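Local coordinates for protein metallocarboxypeptidase (Trypanosoma cruzi, PDB 3DWC) that probably removes single amino acids, other than proline, from the C-terminal end of peptides as a metal-dependent carboxypeptidase of the M32 family, at residues 198-203 with 334-339; 311-316 with 445-450; 64-69 with 86-91; 8-13 with 284-289; 153-158 with 368-373. All coordinates share one frame; numbering follows the deposited sequence.

Interaction 1 of 5, residues 198-203 with 334-339; sequences ETVLEP and SSNMKR. With SO4 (sulfate ion), chain U.
The loop that joins helix 168-196 to helix 209-222 runs here as an extended strip across helix 334-341, and two side chains of that helix read its backbone. N336, with CG anti to its backbone N (chi1 -177°), holds L201 by both amide atoms: OD1 takes the L201 N-H on a lone pair at 2.8 Å, and ND2 gives to L201 O at 2.7 Å. This two-point grip imitates the pairing of a neighbouring β-strand, although the loop residues form no regular strand. One turn on, the bent side chain of R339 turns its guanidinium edge to T199 O, which accepts in plane from NH2 (3.0 Å) and, less closely, from NE (3.3 Å). The E198 carboxylate stacks over one guanidinium face, its OE1 3.5 Å from R339 NE, a purely electrostatic salt bridge. A sulfate, probably from the crystallisation liquor, accepts from T199 N through O3 and from R339 NH2 through O4. A water donates to both T199 O and N336 OD1.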
# COMPACT_ATOMS: atom_id res chain seq x y z
N GLU B 198 31.52 -1.82 -37.73
CA GLU B 198 30.13 -2.12 -38.08
C GLU B 198 29.19 -0.91 -37.88
O GLU B 198 29.28 -0.19 -36.86
CB GLU B 198 29.59 -3.29 -37.26
CG GLU B 198 30.14 -4.66 -37.65
CD GLU B 198 29.43 -5.79 -36.93
OE1 GLU B 198 28.90 -5.55 -35.81
OE2 GLU B 198 29.40 -6.92 -37.47
N THR B 199 28.28 -0.74 -38.83
CA THR B 199 27.25 0.29 -38.72
C THR B 199 26.24 -0.08 -37.64
O THR B 199 25.80 -1.22 -37.57
CB THR B 199 26.46 0.50 -40.03
OG1 THR B 199 27.36 0.84 -41.09
CG2 THR B 199 25.39 1.63 -39.84
N VAL B 200 25.94 0.89 -36.78
CA VAL B 200 24.95 0.75 -35.75
C VAL B 200 23.98 1.94 -35.87
O VAL B 200 24.38 3.08 -35.69
CB VAL B 200 25.58 0.70 -34.34
CG1 VAL B 200 24.49 0.52 -33.28
CG2 VAL B 200 26.62 -0.44 -34.22
N LEU B 201 22.72 1.65 -36.19
CA LEU B 201 21.67 2.66 -36.26
C LEU B 201 21.01 2.74 -34.88
O LEU B 201 20.47 1.74 -34.36
CB LEU B 201 20.66 2.29 -37.32
CG LEU B 201 21.20 1.90 -38.69
CD1 LEU B 201 20.08 1.42 -39.60
CD2 LEU B 201 21.95 3.06 -39.36
N GLU B 202 21.08 3.93 -34.28
CA GLU B 202 20.43 4.17 -33.01
C GLU B 202 18.93 4.33 -33.21
O GLU B 202 18.48 5.07 -34.09
CB GLU B 202 20.96 5.43 -32.34
CG GLU B 202 22.28 5.23 -31.63
CD GLU B 202 22.19 4.27 -30.49
OE1 GLU B 202 23.00 3.32 -30.48
OE2 GLU B 202 21.29 4.43 -29.60
N PRO B 203 18.15 3.64 -32.38
CA PRO B 203 16.72 3.92 -32.42
C PRO B 203 16.39 5.40 -32.19
O PRO B 203 16.93 6.02 -31.26
CB PRO B 203 16.18 3.04 -31.30
CG PRO B 203 17.18 1.90 -31.24
CD PRO B 203 18.48 2.58 -31.41
N SER B 334 16.68 -7.24 -36.58
CA SER B 334 17.29 -8.03 -35.52
C SER B 334 18.81 -7.91 -35.47
O SER B 334 19.41 -7.97 -34.40
CB SER B 334 16.90 -9.50 -35.63
OG SER B 334 17.35 -10.05 -36.84
N SER B 335 19.43 -7.79 -36.63
CA SER B 335 20.87 -7.59 -36.67
C SER B 335 21.28 -6.24 -36.06
O SER B 335 22.24 -6.15 -35.28
CB SER B 335 21.36 -7.68 -38.13
OG SER B 335 22.65 -7.06 -38.27
N ASN B 336 20.58 -5.17 -36.40
CA ASN B 336 20.93 -3.89 -35.81
C ASN B 336 20.61 -3.82 -34.31
O ASN B 336 21.42 -3.33 -33.54
CB ASN B 336 20.25 -2.72 -36.53
CG ASN B 336 20.69 -1.41 -35.95
OD1 ASN B 336 21.80 -0.98 -36.23
ND2 ASN B 336 19.85 -0.77 -35.11
N MET B 337 19.48 -4.36 -33.87
CA MET B 337 19.19 -4.30 -32.45
C MET B 337 20.16 -5.11 -31.62
O MET B 337 20.45 -4.76 -30.48
CB MET B 337 17.75 -4.70 -32.14
CG MET B 337 16.74 -3.66 -32.64
SD MET B 337 16.97 -2.02 -31.96
CE MET B 337 17.04 -2.44 -30.24
N LYS B 338 20.64 -6.22 -32.14
CA LYS B 338 21.72 -6.93 -31.46
C LYS B 338 22.95 -6.04 -31.26
O LYS B 338 23.61 -6.07 -30.22
CB LYS B 338 22.10 -8.19 -32.23
CG LYS B 338 23.20 -8.99 -31.57
CD LYS B 338 23.45 -10.29 -32.34
CE LYS B 338 24.82 -10.84 -32.09
NZ LYS B 338 25.02 -12.10 -32.95
N ARG B 339 23.26 -5.22 -32.25
CA ARG B 339 24.44 -4.35 -32.19
C ARG B 339 24.27 -3.27 -31.16
O ARG B 339 25.21 -2.96 -30.44
CB ARG B 339 24.77 -3.77 -33.55
CG ARG B 339 25.76 -4.61 -34.27
CD ARG B 339 25.37 -5.16 -35.59
NE ARG B 339 25.77 -4.36 -36.70
CZ ARG B 339 26.06 -4.78 -37.93
NH1 ARG B 339 26.08 -6.06 -38.29
NH2 ARG B 339 26.38 -3.87 -38.83
S SO4 U . 28.09 -3.22 -41.82
O1 SO4 U . 27.15 -3.45 -42.93
O2 SO4 U . 29.40 -2.83 -42.34
O3 SO4 U . 27.60 -2.14 -40.97
O4 SO4 U . 28.23 -4.46 -41.06
O HOH W 1 23.12 -1.89 -38.26

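Interaction 2 of 5, residues 311-316 with 445-450; sequences SGAFME and VVDDCI
The turns 312-316 and 445-450, from helices 312-326 and 443-451, run with their N-to-C directions 36° apart and their axes 8.5 Å apart at closest approach, and the CA atoms of F314 and I450 come within 5.4 Å. Almost everything that touches across this gap does so through the CG2 methyl of I450, which stands anti to its own backbone N and is pushed into the first turn of helix 312-326. There it meets F314 CB at 3.5 Å and A313 CB at 3.7 Å, and it lies 3.3 Å from F314 N. F314 has CG anti to its backbone N (chi1 -172°); its side chain crosses that of I450 at about a right angle, and the methyl sits at the edge of the phenyl ring, near its plane. A second ring, that of F219, meets F314 with the planes at about 55°. S311 is the N-cap of the helix: its OG accepts the F314 N-H at 3.1 Å, and is also hydrogen-bonded to I308 O, while touching I450 CG2. On the other helix D447 is turned to R438 in a salt bridge. No hydrogen bond joins the two segments, so the contact rests on apolar packing, with one methyl group lying against a helix start whose polar F314 N-H is already satisfied by its cap.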
# COMPACT_ATOMS: atom_id res chain seq x y z
N SER B 311 20.37 -11.76 -26.01
CA SER B 311 20.82 -12.74 -27.01
C SER B 311 20.43 -12.37 -28.42
O SER B 311 19.42 -11.67 -28.63
CB SER B 311 20.28 -14.12 -26.70
OG SER B 311 18.86 -14.23 -26.88
N GLY B 312 21.21 -12.84 -29.41
CA GLY B 312 20.85 -12.66 -30.82
C GLY B 312 19.50 -13.25 -31.16
O GLY B 312 18.75 -12.65 -31.89
N ALA B 313 19.20 -14.45 -30.64
CA ALA B 313 17.91 -15.12 -30.84
C ALA B 313 16.74 -14.26 -30.40
O ALA B 313 15.72 -14.20 -31.07
CB ALA B 313 17.88 -16.50 -30.09
N PHE B 314 16.87 -13.63 -29.24
CA PHE B 314 15.80 -12.77 -28.75
C PHE B 314 15.62 -11.53 -29.62
O PHE B 314 14.51 -10.99 -29.73
CB PHE B 314 16.12 -12.42 -27.33
CG PHE B 314 15.04 -11.69 -26.62
CD1 PHE B 314 13.97 -12.35 -26.13
CD2 PHE B 314 15.15 -10.34 -26.39
CE1 PHE B 314 13.01 -11.70 -25.39
CE2 PHE B 314 14.17 -9.66 -25.69
CZ PHE B 314 13.10 -10.38 -25.18
N MET B 315 16.69 -11.05 -30.24
CA MET B 315 16.56 -9.91 -31.16
C MET B 315 15.62 -10.21 -32.31
O MET B 315 14.96 -9.32 -32.85
CB MET B 315 17.95 -9.47 -31.68
CG MET B 315 18.89 -8.94 -30.58
SD MET B 315 18.19 -7.65 -29.50
CE MET B 315 17.71 -8.58 -28.07
N GLU B 316 15.61 -11.48 -32.72
CA GLU B 316 14.75 -11.94 -33.79
C GLU B 316 13.29 -11.87 -33.42
O GLU B 316 12.45 -11.49 -34.24
CB GLU B 316 15.10 -13.36 -34.15
CG GLU B 316 16.50 -13.51 -34.64
CD GLU B 316 16.76 -14.91 -35.21
OE1 GLU B 316 15.82 -15.50 -35.80
OE2 GLU B 316 17.91 -15.39 -35.01
N VAL B 445 17.04 -26.14 -29.72
CA VAL B 445 15.76 -26.04 -29.00
C VAL B 445 15.68 -24.73 -28.16
O VAL B 445 14.71 -24.00 -28.25
CB VAL B 445 15.55 -27.24 -28.06
CG1 VAL B 445 14.33 -27.03 -27.13
CG2 VAL B 445 15.49 -28.56 -28.89
N VAL B 446 16.69 -24.45 -27.36
CA VAL B 446 16.71 -23.22 -26.59
C VAL B 446 16.62 -22.04 -27.54
O VAL B 446 15.81 -21.17 -27.31
CB VAL B 446 17.94 -23.11 -25.66
CG1 VAL B 446 17.95 -21.77 -24.91
CG2 VAL B 446 17.97 -24.29 -24.68
N ASP B 447 17.45 -21.98 -28.58
CA ASP B 447 17.38 -20.87 -29.54
C ASP B 447 15.99 -20.70 -30.16
O ASP B 447 15.50 -19.57 -30.30
CB ASP B 447 18.42 -21.01 -30.63
CG ASP B 447 19.84 -20.74 -30.13
OD1 ASP B 447 19.99 -20.16 -29.04
OD2 ASP B 447 20.78 -21.14 -30.86
N ASP B 448 15.33 -21.81 -30.47
CA ASP B 448 13.98 -21.74 -31.02
C ASP B 448 12.99 -21.18 -30.02
O ASP B 448 12.15 -20.37 -30.41
CB ASP B 448 13.48 -23.11 -31.50
CG ASP B 448 14.11 -23.54 -32.77
OD1 ASP B 448 14.85 -22.72 -33.33
OD2 ASP B 448 13.88 -24.71 -33.19
N CYS B 449 13.06 -21.61 -28.76
CA CYS B 449 12.24 -21.04 -27.69
C CYS B 449 12.42 -19.54 -27.56
O CYS B 449 11.45 -18.79 -27.47
CB CYS B 449 12.57 -21.68 -26.33
SG CYS B 449 12.18 -23.47 -26.21
N ILE B 450 13.67 -19.09 -27.53
CA ILE B 450 13.96 -17.68 -27.40
C ILE B 450 13.47 -16.89 -28.62
O ILE B 450 12.71 -15.95 -28.48
CB ILE B 450 15.48 -17.42 -27.14
CG1 ILE B 450 15.92 -18.01 -25.77
CG2 ILE B 450 15.77 -15.91 -27.17
CD1 ILE B 450 17.48 -18.04 -25.49

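Interaction 3 of 5, residues 64-69 with 86-91; sequences ALIEEA and EMRRAW
I66 has CG1 anti to its carbonyl carbon (chi1 -67°) and an extended chi2, which carries CD1 straight out from helix 60-71, while W91 holds CG anti to its backbone N and so presents CB and the root of its indole to that methyl. The two helices, 60-71 and 78-95, form an antiparallel helical hairpin joined by a short connection; the axes of segments 64-69 and 86-91 approach to 10.8 Å with 153° between their directions. I66 carries most of this interface. Its CD1 lies 3.7 Å from W91 CB and comes 4.0 Å from R88 CA, filling the angle between residues one turn apart, and W91 is also packed on I62 and R63 of the opposing helix. R88 leaves its helix with CG anti to the backbone N and then bends at chi3 (-81°), folding the guanidinium back alongside I66. The charged end finds its partners just beyond the segments: the salt bridge from NE to E70 crosses to helix 60-71, whereas that from NH2 to E92 stays within helix 78-95. The nearby E67 carboxylate may add to the favourable field, but OE1 stays 5.0 Å from R88 NH1. I66 CG2 lies 4.0 Å from R88 NH1.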
# COMPACT_ATOMS: atom_id res chain seq x y z
N ALA B 64 15.78 -20.56 23.42
CA ALA B 64 15.44 -21.77 24.17
C ALA B 64 14.63 -22.74 23.29
O ALA B 64 14.85 -23.96 23.33
CB ALA B 64 14.67 -21.40 25.43
N LEU B 65 13.73 -22.19 22.48
CA LEU B 65 12.93 -23.04 21.59
C LEU B 65 13.84 -23.71 20.53
O LEU B 65 13.76 -24.91 20.29
CB LEU B 65 11.79 -22.25 20.94
CG LEU B 65 10.52 -22.01 21.75
CD1 LEU B 65 9.58 -21.10 20.98
CD2 LEU B 65 9.81 -23.30 22.12
N ILE B 66 14.71 -22.92 19.92
CA ILE B 66 15.61 -23.41 18.91
C ILE B 66 16.51 -24.51 19.48
O ILE B 66 16.70 -25.55 18.86
CB ILE B 66 16.48 -22.27 18.29
CG1 ILE B 66 15.63 -21.28 17.47
CG2 ILE B 66 17.51 -22.83 17.36
CD1 ILE B 66 16.44 -20.13 16.91
N GLU B 67 17.05 -24.28 20.67
CA GLU B 67 17.88 -25.28 21.36
C GLU B 67 17.15 -26.59 21.69
O GLU B 67 17.69 -27.66 21.44
CB GLU B 67 18.52 -24.67 22.61
CG GLU B 67 19.62 -23.67 22.25
CD GLU B 67 20.27 -22.99 23.45
OE1 GLU B 67 21.22 -22.22 23.22
OE2 GLU B 67 19.86 -23.23 24.62
N GLU B 68 15.93 -26.52 22.21
CA GLU B 68 15.17 -27.75 22.41
C GLU B 68 14.88 -28.49 21.11
O GLU B 68 14.96 -29.71 21.06
CB GLU B 68 13.86 -27.52 23.14
CG GLU B 68 14.00 -27.12 24.61
CD GLU B 68 14.77 -28.13 25.47
OE1 GLU B 68 15.16 -27.75 26.59
OE2 GLU B 68 14.99 -29.29 25.05
N ALA B 69 14.55 -27.75 20.06
CA ALA B 69 14.22 -28.37 18.79
C ALA B 69 15.43 -29.06 18.17
O ALA B 69 15.28 -30.07 17.48
CB ALA B 69 13.62 -27.35 17.81
N GLU B 86 17.17 -22.76 8.84
CA GLU B 86 16.92 -21.42 8.36
C GLU B 86 16.39 -20.52 9.47
O GLU B 86 16.69 -19.33 9.50
CB GLU B 86 16.03 -21.44 7.13
CG GLU B 86 16.67 -22.17 5.98
CD GLU B 86 18.06 -21.66 5.62
OE1 GLU B 86 18.26 -20.43 5.57
OE2 GLU B 86 18.95 -22.49 5.34
N MET B 87 15.63 -21.09 10.41
CA MET B 87 15.17 -20.36 11.59
C MET B 87 16.33 -19.87 12.45
O MET B 87 16.34 -18.73 12.88
CB MET B 87 14.29 -21.25 12.48
CG MET B 87 12.92 -21.57 11.93
SD MET B 87 12.08 -22.80 12.94
CE MET B 87 10.39 -22.59 12.32
N ARG B 88 17.28 -20.75 12.77
CA ARG B 88 18.48 -20.35 13.51
C ARG B 88 19.23 -19.24 12.82
O ARG B 88 19.67 -18.29 13.47
CB ARG B 88 19.45 -21.52 13.71
CG ARG B 88 20.80 -21.10 14.26
CD ARG B 88 21.66 -22.27 14.69
NE ARG B 88 21.29 -22.76 16.01
CZ ARG B 88 21.79 -22.27 17.14
NH1 ARG B 88 21.40 -22.80 18.29
NH2 ARG B 88 22.66 -21.26 17.13
N ARG B 89 19.39 -19.36 11.50
CA ARG B 89 20.04 -18.33 10.71
C ARG B 89 19.34 -16.95 10.84
O ARG B 89 20.02 -15.96 11.07
CB ARG B 89 20.10 -18.74 9.24
CG ARG B 89 20.60 -17.64 8.36
CD ARG B 89 20.75 -18.06 6.91
NE ARG B 89 21.00 -16.86 6.08
CZ ARG B 89 22.15 -16.17 6.06
NH1 ARG B 89 23.20 -16.52 6.82
NH2 ARG B 89 22.25 -15.11 5.29
N ALA B 90 18.02 -16.91 10.64
CA ALA B 90 17.27 -15.65 10.81
C ALA B 90 17.42 -15.13 12.24
O ALA B 90 17.57 -13.95 12.43
CB ALA B 90 15.78 -15.81 10.47
N TRP B 91 17.39 -16.02 13.22
CA TRP B 91 17.53 -15.63 14.63
C TRP B 91 18.93 -15.06 14.91
O TRP B 91 19.09 -14.03 15.55
CB TRP B 91 17.21 -16.83 15.53
CG TRP B 91 17.41 -16.55 16.98
CD1 TRP B 91 16.49 -16.07 17.86
CD2 TRP B 91 18.62 -16.73 17.71
NE1 TRP B 91 17.07 -15.93 19.11
CE2 TRP B 91 18.37 -16.34 19.03
CE3 TRP B 91 19.90 -17.20 17.38
CZ2 TRP B 91 19.35 -16.39 20.01
CZ3 TRP B 91 20.86 -17.24 18.33
CH2 TRP B 91 20.58 -16.85 19.64

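Interaction 4 of 5, residues 8-13 with 284-289; sequences ELERVF and ETQPVC
The flat amide of Q286 points its N-H in its own plane at the backbone of helix 3-32, where NE2 donates to E10 O at 2.9 Å in a nearly straight bond (166°). The donor arrives from above the carbonyl plane rather than along a lone pair. The amide lies 43° from the plane of the E10 carboxylate, which is salt-bridged to K7, and its OE1 rests 3.6 Å from E10 CG. At the edge of the F13 ring, in plane, are L9 O and a bound water, while P287 CG approaches CD2 at 4.0 Å with the two side chains crossing at about a right angle. Here the loop between helices 259-276 and 294-309 meets the N-terminal helix through a type I β-turn, Q286 to C289, with P287 as its second residue. Bending at chi2 (-64°) brings the Q286 amide to the helix, and N83 ND2 hydrogen-bonds OE1. The water donates to F13 O at 2.9 Å and T285 O at 2.5 Å, linking two acceptors, and T285 OG1 is hydrogen-bonded to T14 OG1.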
# COMPACT_ATOMS: atom_id res chain seq x y z
N GLU B 8 6.14 -24.87 17.61
CA GLU B 8 5.99 -23.57 18.26
C GLU B 8 6.81 -22.52 17.53
O GLU B 8 6.33 -21.43 17.31
CB GLU B 8 6.39 -23.65 19.73
CG GLU B 8 6.41 -22.30 20.45
CD GLU B 8 5.03 -21.71 20.67
OE1 GLU B 8 4.92 -20.45 20.62
OE2 GLU B 8 4.08 -22.50 20.87
N LEU B 9 8.04 -22.85 17.13
CA LEU B 9 8.81 -21.97 16.27
C LEU B 9 8.10 -21.68 14.96
O LEU B 9 8.12 -20.55 14.48
CB LEU B 9 10.21 -22.51 16.01
CG LEU B 9 11.18 -22.33 17.20
CD1 LEU B 9 12.25 -23.41 17.20
CD2 LEU B 9 11.83 -20.95 17.22
N GLU B 10 7.48 -22.68 14.36
CA GLU B 10 6.82 -22.46 13.09
C GLU B 10 5.79 -21.37 13.25
O GLU B 10 5.68 -20.50 12.41
CB GLU B 10 6.15 -23.74 12.58
CG GLU B 10 7.10 -24.68 11.87
CD GLU B 10 6.38 -25.68 10.96
OE1 GLU B 10 5.19 -25.94 11.20
OE2 GLU B 10 6.99 -26.21 10.00
N ARG B 11 5.01 -21.47 14.32
CA ARG B 11 3.96 -20.50 14.68
C ARG B 11 4.49 -19.07 14.87
O ARG B 11 3.88 -18.10 14.43
CB ARG B 11 3.29 -20.99 15.98
CG ARG B 11 2.03 -20.22 16.37
CD ARG B 11 1.57 -20.52 17.85
NE ARG B 11 2.42 -19.82 18.82
CZ ARG B 11 2.42 -18.49 19.02
NH1 ARG B 11 1.59 -17.69 18.33
NH2 ARG B 11 3.24 -17.95 19.91
N VAL B 12 5.62 -18.96 15.56
CA VAL B 12 6.29 -17.68 15.71
C VAL B 12 6.70 -17.15 14.35
O VAL B 12 6.49 -15.99 14.07
CB VAL B 12 7.53 -17.78 16.60
CG1 VAL B 12 8.31 -16.48 16.59
CG2 VAL B 12 7.12 -18.17 18.02
N PHE B 13 7.23 -18.01 13.48
CA PHE B 13 7.73 -17.52 12.20
C PHE B 13 6.61 -17.11 11.22
O PHE B 13 6.79 -16.21 10.41
CB PHE B 13 8.75 -18.51 11.61
CG PHE B 13 10.13 -18.28 12.11
CD1 PHE B 13 10.55 -18.81 13.31
CD2 PHE B 13 11.00 -17.43 11.42
CE1 PHE B 13 11.83 -18.58 13.79
CE2 PHE B 13 12.27 -17.17 11.92
CZ PHE B 13 12.68 -17.76 13.13
N GLU B 284 5.13 -22.12 3.10
CA GLU B 284 5.02 -20.77 2.51
C GLU B 284 5.32 -19.59 3.46
O GLU B 284 5.96 -18.62 3.05
CB GLU B 284 3.64 -20.59 1.85
CG GLU B 284 3.49 -21.40 0.57
CD GLU B 284 3.02 -22.83 0.78
OE1 GLU B 284 3.03 -23.57 -0.21
OE2 GLU B 284 2.65 -23.23 1.91
N THR B 285 4.94 -19.72 4.72
CA THR B 285 5.15 -18.63 5.72
C THR B 285 6.44 -18.80 6.56
O THR B 285 6.65 -18.09 7.54
CB THR B 285 3.97 -18.61 6.69
OG1 THR B 285 4.02 -19.79 7.51
CG2 THR B 285 2.63 -18.57 5.92
N GLN B 286 7.31 -19.72 6.12
CA GLN B 286 8.53 -20.10 6.83
C GLN B 286 9.81 -19.68 6.12
O GLN B 286 9.84 -19.55 4.88
CB GLN B 286 8.55 -21.63 6.96
CG GLN B 286 7.37 -22.20 7.75
CD GLN B 286 7.38 -21.75 9.19
OE1 GLN B 286 8.37 -21.94 9.90
NE2 GLN B 286 6.25 -21.17 9.65
N PRO B 287 10.91 -19.60 6.88
CA PRO B 287 12.13 -19.10 6.33
C PRO B 287 12.85 -20.05 5.34
O PRO B 287 13.72 -19.60 4.61
CB PRO B 287 12.96 -18.77 7.58
CG PRO B 287 12.52 -19.75 8.56
CD PRO B 287 11.08 -19.98 8.30
N VAL B 288 12.47 -21.33 5.29
CA VAL B 288 12.99 -22.24 4.25
C VAL B 288 12.37 -21.94 2.87
O VAL B 288 12.96 -22.24 1.83
CB VAL B 288 12.73 -23.69 4.62
CG1 VAL B 288 11.26 -24.05 4.47
CG2 VAL B 288 13.68 -24.63 3.77
N CYS B 289 11.17 -21.35 2.86
CA CYS B 289 10.54 -20.95 1.62
C CYS B 289 10.92 -19.53 1.35
O CYS B 289 10.09 -18.65 1.44
CB CYS B 289 9.04 -21.10 1.69
SG CYS B 289 8.23 -20.58 0.19
O HOH W 2 8.72 -16.85 8.33

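Interaction 5 of 5, residues 153-158 with 368-373; sequences HPYEAL and IERDLM
Y155 lies across helix 358-374 with one face of its ring laid on the backbone of that helix and its hydroxyl directed to the E369 carboxylate. R370 CA sits over this face, 4.3 Å from the ring centroid and 27° off the normal, a CH-pi contact made by the main chain, while CB of the same residue reaches CE2 at 4.0 Å. Having CG anti to its backbone N (chi1 -169°) takes the tyrosine out from the first turn of helix 154-162 to this position. E369 crosses it at about a right angle, with carboxylate and ring planes 89° apart, and Y155 OH donates to E369 OE1 at 2.6 Å, on the anti lone pair of that oxygen. M373 comes crosswise at the base of the tyrosine: its chain, bent at chi2 and chi3, puts CG 3.5 Å from Y155 CB and SD 4.0 Å from L158 CD1. H153 is the N-cap of helix 154-162, its ND1 accepting the Y155 N-H at 3.1 Å, and its NE2 is bound to D374 at the end of the opposing helix. R370 sends its guanidinium away to a salt bridge with D172. The E369 carboxylate also accepts from G418 N at OE1 and from W412 NE1 at OE2; three donors around a buried acid, with Y155 OH and G418 N sharing OE1, would be expected to stabilise its negative charge and hold its rotation.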
# COMPACT_ATOMS: atom_id res chain seq x y z
N HIS B 153 36.62 -14.66 9.12
CA HIS B 153 37.12 -13.33 8.82
C HIS B 153 35.93 -12.34 8.86
O HIS B 153 34.86 -12.63 8.34
CB HIS B 153 37.77 -13.38 7.43
CG HIS B 153 38.44 -12.10 7.04
ND1 HIS B 153 37.82 -10.87 7.11
CD2 HIS B 153 39.69 -11.86 6.58
CE1 HIS B 153 38.65 -9.93 6.71
NE2 HIS B 153 39.80 -10.50 6.39
N PRO B 154 36.08 -11.19 9.55
CA PRO B 154 34.98 -10.21 9.59
C PRO B 154 34.22 -9.97 8.28
O PRO B 154 32.99 -9.94 8.29
CB PRO B 154 35.67 -8.91 10.04
CG PRO B 154 37.13 -9.29 10.34
CD PRO B 154 37.22 -10.77 10.39
N TYR B 155 34.95 -9.80 7.17
CA TYR B 155 34.35 -9.58 5.85
C TYR B 155 33.54 -10.81 5.42
O TYR B 155 32.47 -10.67 4.87
CB TYR B 155 35.41 -9.25 4.79
CG TYR B 155 34.86 -8.76 3.46
CD1 TYR B 155 33.85 -7.80 3.41
CD2 TYR B 155 35.34 -9.24 2.26
CE1 TYR B 155 33.34 -7.34 2.19
CE2 TYR B 155 34.83 -8.80 1.04
CZ TYR B 155 33.84 -7.86 1.00
OH TYR B 155 33.34 -7.44 -0.22
N GLU B 156 34.06 -11.99 5.67
CA GLU B 156 33.29 -13.20 5.44
C GLU B 156 31.96 -13.21 6.22
O GLU B 156 30.92 -13.59 5.69
CB GLU B 156 34.10 -14.45 5.78
CG GLU B 156 33.39 -15.71 5.36
CD GLU B 156 34.24 -16.94 5.47
OE1 GLU B 156 33.69 -17.98 5.92
OE2 GLU B 156 35.42 -16.90 5.05
N ALA B 157 32.00 -12.79 7.48
CA ALA B 157 30.78 -12.69 8.31
C ALA B 157 29.79 -11.73 7.66
O ALA B 157 28.56 -11.94 7.73
CB ALA B 157 31.13 -12.26 9.76
N LEU B 158 30.30 -10.69 6.99
CA LEU B 158 29.45 -9.71 6.34
C LEU B 158 28.90 -10.22 4.99
O LEU B 158 27.71 -10.09 4.71
CB LEU B 158 30.17 -8.37 6.18
CG LEU B 158 30.41 -7.56 7.48
CD1 LEU B 158 31.44 -6.46 7.23
CD2 LEU B 158 29.12 -6.94 8.03
N ILE B 368 38.61 -3.57 -2.90
CA ILE B 368 38.66 -2.47 -1.97
C ILE B 368 37.99 -2.82 -0.63
O ILE B 368 38.60 -2.64 0.43
CB ILE B 368 38.06 -1.21 -2.58
CG1 ILE B 368 38.95 -0.76 -3.75
CG2 ILE B 368 37.94 -0.10 -1.52
CD1 ILE B 368 38.25 0.06 -4.77
N GLU B 369 36.76 -3.34 -0.69
CA GLU B 369 36.05 -3.76 0.53
C GLU B 369 36.85 -4.74 1.37
O GLU B 369 37.01 -4.58 2.58
CB GLU B 369 34.69 -4.39 0.16
CG GLU B 369 33.65 -3.37 -0.24
CD GLU B 369 32.25 -3.94 -0.27
OE1 GLU B 369 32.08 -5.18 -0.14
OE2 GLU B 369 31.32 -3.13 -0.45
N ARG B 370 37.34 -5.78 0.70
CA ARG B 370 38.22 -6.77 1.30
C ARG B 370 39.47 -6.13 1.94
O ARG B 370 39.84 -6.46 3.08
CB ARG B 370 38.62 -7.81 0.25
CG ARG B 370 39.45 -8.98 0.77
CD ARG B 370 40.17 -9.68 -0.38
NE ARG B 370 41.01 -8.76 -1.16
CZ ARG B 370 41.56 -9.04 -2.36
NH1 ARG B 370 41.38 -10.22 -2.94
NH2 ARG B 370 42.30 -8.13 -2.97
N ASP B 371 40.09 -5.21 1.21
CA ASP B 371 41.34 -4.59 1.65
C ASP B 371 41.14 -3.63 2.82
O ASP B 371 42.04 -3.48 3.65
CB ASP B 371 42.02 -3.84 0.49
CG ASP B 371 42.76 -4.77 -0.48
OD1 ASP B 371 42.89 -5.99 -0.18
OD2 ASP B 371 43.25 -4.26 -1.52
N LEU B 372 40.00 -2.96 2.88
CA LEU B 372 39.69 -2.04 3.99
C LEU B 372 39.46 -2.85 5.28
O LEU B 372 40.03 -2.57 6.32
CB LEU B 372 38.47 -1.17 3.68
CG LEU B 372 38.64 -0.03 2.66
CD1 LEU B 372 37.29 0.39 2.14
CD2 LEU B 372 39.39 1.21 3.28
N MET B 373 38.63 -3.86 5.18
CA MET B 373 38.31 -4.80 6.25
C MET B 373 39.61 -5.45 6.80
O MET B 373 39.76 -5.61 8.02
CB MET B 373 37.34 -5.86 5.67
CG MET B 373 36.12 -6.24 6.50
SD MET B 373 35.13 -4.95 7.31
CE MET B 373 35.14 -3.63 6.11

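In the fold
The five contacts fall into two touching pairs and a single. Interactions 1 and 2, centres 17 Å apart, use consecutive helices, 334-341 and 312-326, which touch: S334 CB packs on M315 O at 3.4 Å. On the opposite side of the chain's centre from interaction 1, interactions 3 and 4 have centres 11 Å apart, and M87 CE, from the helical hairpin, reaches Q286 OE1 at 3.2 Å. Interaction 5 stands apart, its nearest atoms about 7 Å from interaction 3 and about 29 Å from interaction 1. All five lie away from the cobalt bound by H267, H271 and E298; the side chain of I450 in interaction 2 is about 11 Å from a bound glycine.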